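Local coordinates for mannan endo-1,6-alpha-mannosidase (Chaetomium thermophilum, PDB 6RY0), which probably cleaves alpha-1,6-mannosidic linkages as a family 76 glycoside hydrolase, and is implicated in transferring GPI-anchored glycoproteins into the fungal cell wall, at residues L321-T335 and G390-I404. Sequence-based numbering, arbitrary orientation. Where two conformers were deposited one is given.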
# COMPACT_ATOMS: atom_id res chain seq x y z
N LEU A 321 11.21 4.72 -1.54
CA LEU A 321 11.79 4.19 -0.31
C LEU A 321 10.79 3.41 0.53
O LEU A 321 11.18 2.65 1.42
CB LEU A 321 12.42 5.34 0.47
CG LEU A 321 13.55 6.08 -0.24
CD1 LEU A 321 13.85 7.38 0.45
CD2 LEU A 321 14.80 5.22 -0.36
N THR A 322 9.50 3.61 0.26
CA THR A 322 8.44 2.93 1.01
C THR A 322 8.03 1.59 0.39
O THR A 322 7.34 0.81 1.04
CB THR A 322 7.18 3.78 1.11
OG1 THR A 322 6.51 3.85 -0.15
CG2 THR A 322 7.48 5.17 1.62
N PHE A 323 8.40 1.33 -0.86
CA PHE A 323 7.73 0.23 -1.57
C PHE A 323 8.03 -1.12 -0.95
O PHE A 323 7.14 -1.97 -0.84
CB PHE A 323 8.07 0.22 -3.06
CG PHE A 323 7.64 1.42 -3.86
CD1 PHE A 323 6.70 2.36 -3.38
CD2 PHE A 323 8.16 1.62 -5.13
CE1 PHE A 323 6.32 3.44 -4.16
CE2 PHE A 323 7.77 2.69 -5.90
CZ PHE A 323 6.86 3.61 -5.41
N LYS A 324 9.29 -1.35 -0.56
CA LYS A 324 9.65 -2.68 -0.08
C LYS A 324 8.92 -3.02 1.22
O LYS A 324 8.69 -4.20 1.50
CB LYS A 324 11.18 -2.85 -0.00
CG LYS A 324 11.88 -1.85 0.90
CD LYS A 324 13.39 -2.07 0.94
CE LYS A 324 14.05 -2.03 -0.42
NZ LYS A 324 15.53 -1.91 -0.33
N GLY A 325 8.52 -2.04 2.02
CA GLY A 325 7.70 -2.33 3.18
C GLY A 325 6.34 -2.89 2.81
O GLY A 325 5.82 -3.81 3.44
N TYR A 326 5.70 -2.28 1.80
CA TYR A 326 4.43 -2.80 1.29
C TYR A 326 4.60 -4.21 0.75
O TYR A 326 3.75 -5.08 0.98
CB TYR A 326 3.85 -1.93 0.16
CG TYR A 326 3.89 -0.46 0.45
CD1 TYR A 326 3.77 0.05 1.73
CD2 TYR A 326 4.07 0.44 -0.58
CE1 TYR A 326 3.85 1.41 1.98
CE2 TYR A 326 4.14 1.81 -0.35
CZ TYR A 326 4.03 2.28 0.93
OH TYR A 326 4.15 3.63 1.22
N VAL A 327 5.70 -4.47 0.05
CA VAL A 327 5.96 -5.80 -0.48
C VAL A 327 5.91 -6.82 0.65
O VAL A 327 5.25 -7.85 0.56
CB VAL A 327 7.30 -5.84 -1.24
CG1 VAL A 327 7.64 -7.26 -1.62
CG2 VAL A 327 7.27 -4.93 -2.44
N HIS A 328 6.63 -6.53 1.74
CA HIS A 328 6.62 -7.46 2.87
C HIS A 328 5.23 -7.66 3.46
O HIS A 328 4.80 -8.78 3.66
CB HIS A 328 7.59 -6.95 3.97
CG HIS A 328 9.00 -7.41 3.78
ND1 HIS A 328 9.51 -8.46 4.51
CD2 HIS A 328 10.03 -7.00 2.98
CE1 HIS A 328 10.77 -8.66 4.14
NE2 HIS A 328 11.13 -7.79 3.21
N ARG A 329 4.55 -6.56 3.77
CA ARG A 329 3.25 -6.69 4.45
C ARG A 329 2.23 -7.39 3.58
O ARG A 329 1.45 -8.21 4.06
CB ARG A 329 2.72 -5.30 4.88
CG ARG A 329 3.38 -4.74 6.09
CD ARG A 329 3.09 -3.21 6.26
NE ARG A 329 1.70 -2.97 6.20
CZ ARG A 329 1.11 -2.05 5.45
NH1 ARG A 329 1.77 -1.17 4.69
NH2 ARG A 329 -0.23 -2.02 5.42
N TRP A 330 2.20 -7.03 2.30
CA TRP A 330 1.23 -7.59 1.38
C TRP A 330 1.53 -9.06 1.09
O TRP A 330 0.62 -9.90 1.09
CB TRP A 330 1.18 -6.79 0.09
CG TRP A 330 0.65 -5.41 0.24
CD1 TRP A 330 -0.10 -4.90 1.25
CD2 TRP A 330 0.87 -4.34 -0.69
NE1 TRP A 330 -0.34 -3.56 1.01
CE2 TRP A 330 0.25 -3.20 -0.18
CE3 TRP A 330 1.56 -4.24 -1.89
CZ2 TRP A 330 0.26 -1.99 -0.84
CZ3 TRP A 330 1.61 -3.03 -2.54
CH2 TRP A 330 0.94 -1.92 -2.02
N MET A 331 2.80 -9.39 0.85
CA MET A 331 3.15 -10.80 0.62
C MET A 331 2.87 -11.67 1.84
O MET A 331 2.45 -12.81 1.70
CB MET A 331 4.59 -10.95 0.16
CG MET A 331 4.82 -10.41 -1.26
SD MET A 331 6.51 -10.58 -1.87
CE MET A 331 6.56 -12.33 -2.21
N ALA A 332 3.06 -11.13 3.03
CA ALA A 332 2.73 -11.87 4.23
C ALA A 332 1.24 -12.21 4.26
O ALA A 332 0.85 -13.35 4.54
CB ALA A 332 3.18 -11.13 5.47
N VAL A 333 0.38 -11.24 3.95
CA VAL A 333 -1.06 -11.51 3.92
C VAL A 333 -1.42 -12.54 2.84
O VAL A 333 -2.30 -13.38 3.06
CB VAL A 333 -1.86 -10.19 3.77
CG1 VAL A 333 -3.32 -10.46 3.43
CG2 VAL A 333 -1.74 -9.40 5.04
N VAL A 334 -0.73 -12.51 1.69
CA VAL A 334 -0.95 -13.49 0.66
C VAL A 334 -0.81 -14.91 1.22
O VAL A 334 -1.55 -15.80 0.84
CB VAL A 334 -0.03 -13.25 -0.54
CG1 VAL A 334 0.00 -14.43 -1.51
CG2 VAL A 334 -0.44 -11.96 -1.25
N THR A 335 0.13 -15.13 2.14
CA THR A 335 0.31 -16.48 2.69
C THR A 335 -0.88 -16.93 3.52
O THR A 335 -1.06 -18.13 3.73
CB THR A 335 1.59 -16.62 3.52
OG1 THR A 335 1.48 -15.98 4.80
CG2 THR A 335 2.77 -16.17 2.75
N GLY A 390 10.62 6.83 5.22
CA GLY A 390 10.20 5.69 4.43
C GLY A 390 11.00 4.45 4.73
O GLY A 390 10.45 3.34 4.78
N GLU A 391 12.30 4.63 4.95
CA GLU A 391 13.17 3.53 5.34
C GLU A 391 12.71 2.94 6.67
O GLU A 391 12.65 1.72 6.85
CB GLU A 391 14.63 4.02 5.45
CG GLU A 391 15.25 4.49 4.13
CD GLU A 391 15.06 5.95 3.80
OE1 GLU A 391 14.02 6.56 4.17
OE2 GLU A 391 15.96 6.48 3.11
N ALA A 392 12.41 3.81 7.63
CA ALA A 392 11.92 3.39 8.93
C ALA A 392 10.61 2.64 8.80
O ALA A 392 10.38 1.62 9.46
CB ALA A 392 11.80 4.59 9.84
N MET A 393 9.72 3.15 7.95
CA MET A 393 8.42 2.51 7.73
C MET A 393 8.60 1.11 7.13
O MET A 393 7.91 0.16 7.51
CB MET A 393 7.57 3.38 6.80
CG MET A 393 6.09 2.99 6.77
SD MET A 393 5.10 3.83 5.51
CE MET A 393 5.48 5.52 5.87
N SER A 394 9.52 1.01 6.17
CA SER A 394 9.76 -0.25 5.51
C SER A 394 10.34 -1.30 6.43
O SER A 394 9.94 -2.47 6.34
CB SER A 394 10.62 -0.06 4.26
OG SER A 394 9.88 0.62 3.27
N VAL A 395 11.28 -0.93 7.31
CA VAL A 395 11.80 -1.92 8.24
C VAL A 395 10.73 -2.31 9.27
O VAL A 395 10.60 -3.49 9.60
CB VAL A 395 13.09 -1.46 8.92
CG1 VAL A 395 13.60 -2.53 9.88
CG2 VAL A 395 14.14 -1.13 7.87
N LEU A 396 9.97 -1.34 9.77
CA LEU A 396 8.87 -1.65 10.67
C LEU A 396 7.92 -2.68 10.04
O LEU A 396 7.51 -3.66 10.68
CB LEU A 396 8.12 -0.38 11.04
CG LEU A 396 6.81 -0.56 11.84
CD1 LEU A 396 7.07 -1.24 13.16
CD2 LEU A 396 6.16 0.79 12.05
N ALA A 397 7.56 -2.46 8.78
CA ALA A 397 6.68 -3.36 8.06
C ALA A 397 7.28 -4.76 7.94
O ALA A 397 6.61 -5.76 8.18
CB ALA A 397 6.42 -2.78 6.67
N ALA A 398 8.55 -4.83 7.56
CA ALA A 398 9.19 -6.13 7.36
C ALA A 398 9.30 -6.91 8.66
O ALA A 398 9.05 -8.11 8.69
CB ALA A 398 10.58 -5.94 6.73
N VAL A 399 9.69 -6.24 9.74
CA VAL A 399 9.88 -6.94 11.00
C VAL A 399 8.54 -7.35 11.59
O VAL A 399 8.36 -8.48 12.04
CB VAL A 399 10.74 -6.10 11.96
CG1 VAL A 399 10.77 -6.74 13.35
CG2 VAL A 399 12.14 -5.96 11.41
N SER A 400 7.56 -6.44 11.59
CA SER A 400 6.25 -6.80 12.13
C SER A 400 5.66 -7.99 11.39
O SER A 400 5.04 -8.89 11.97
CB SER A 400 5.26 -5.63 12.05
OG SER A 400 5.73 -4.52 12.76
N SER A 401 5.82 -8.00 10.07
CA SER A 401 5.22 -9.05 9.27
C SER A 401 5.87 -10.42 9.50
O SER A 401 5.27 -11.43 9.13
CB SER A 401 5.21 -8.65 7.80
OG SER A 401 4.30 -7.58 7.61
N LEU A 402 7.04 -10.47 10.17
CA LEU A 402 7.57 -11.76 10.60
C LEU A 402 6.63 -12.48 11.55
O LEU A 402 6.79 -13.67 11.76
CB LEU A 402 8.93 -11.58 11.29
CG LEU A 402 10.06 -11.10 10.39
CD1 LEU A 402 11.28 -10.86 11.23
CD2 LEU A 402 10.37 -12.09 9.25
N LEU A 403 5.66 -11.78 12.14
CA LEU A 403 4.71 -12.37 13.04
C LEU A 403 3.44 -12.87 12.36
O LEU A 403 2.49 -13.25 13.03
CB LEU A 403 4.36 -11.38 14.16
CG LEU A 403 5.57 -10.92 14.99
CD1 LEU A 403 5.19 -9.68 15.82
CD2 LEU A 403 6.10 -12.04 15.86
N ILE A 404 3.41 -12.89 11.03
CA ILE A 404 2.19 -13.25 10.32
C ILE A 404 1.68 -14.64 10.71
O ILE A 404 0.49 -14.83 10.74
CB ILE A 404 2.38 -13.10 8.79
CG1 ILE A 404 1.04 -13.09 8.04
CG2 ILE A 404 3.30 -14.15 8.20
CD1 ILE A 404 0.27 -11.81 8.20
O HOH W 1 6.85 0.98 3.75
O HOH W 2 8.26 -9.77 6.60
O HOH W 3 1.41 -8.22 7.03
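Gly325 and Ser394 meet where helices 323-335 and 390-401 run nearly parallel at 15° with axes 7.6 Å apart. Glycine suits this closest point, since a CB on Gly325 would run into the Ser394 backbone. Small Ser394 fits opposite: its OG lies 3.0 Å from Leu321 O, weakly accepts from Gly325 N, and shares a water with Thr322 O. One turn on, Arg329 lays CG and CD along Ala397, with CD 3.4 Å from Ala397 CB, then bends at chi3 (52°) as its NE goes on to a salt bridge with Asp88. His328 lays one ring face over Ala398, whose CB is 3.6 Å from the ring centroid, a CH-pi contact. At the ring edge, ND1 shares a water with Ala398 O, while NE2 is hydrogen-bonded to Ser352 OG. Replacing His328 by a leucine would probably leave this water and Ser352 OG without their imidazole partner and Ala398 without its ring face. Beyond, Ala332 is small enough for Ile404 CG1 to come within 3.5 Å of Ala332 O. This buried contact belongs to the (alpha/alpha)6 barrel of family 76 glycoside hydrolases: helix 342-358 packs against His328 and Ile404, 76-93 against Thr322 and Tyr326, and 261-278 against Phe323 and Trp330.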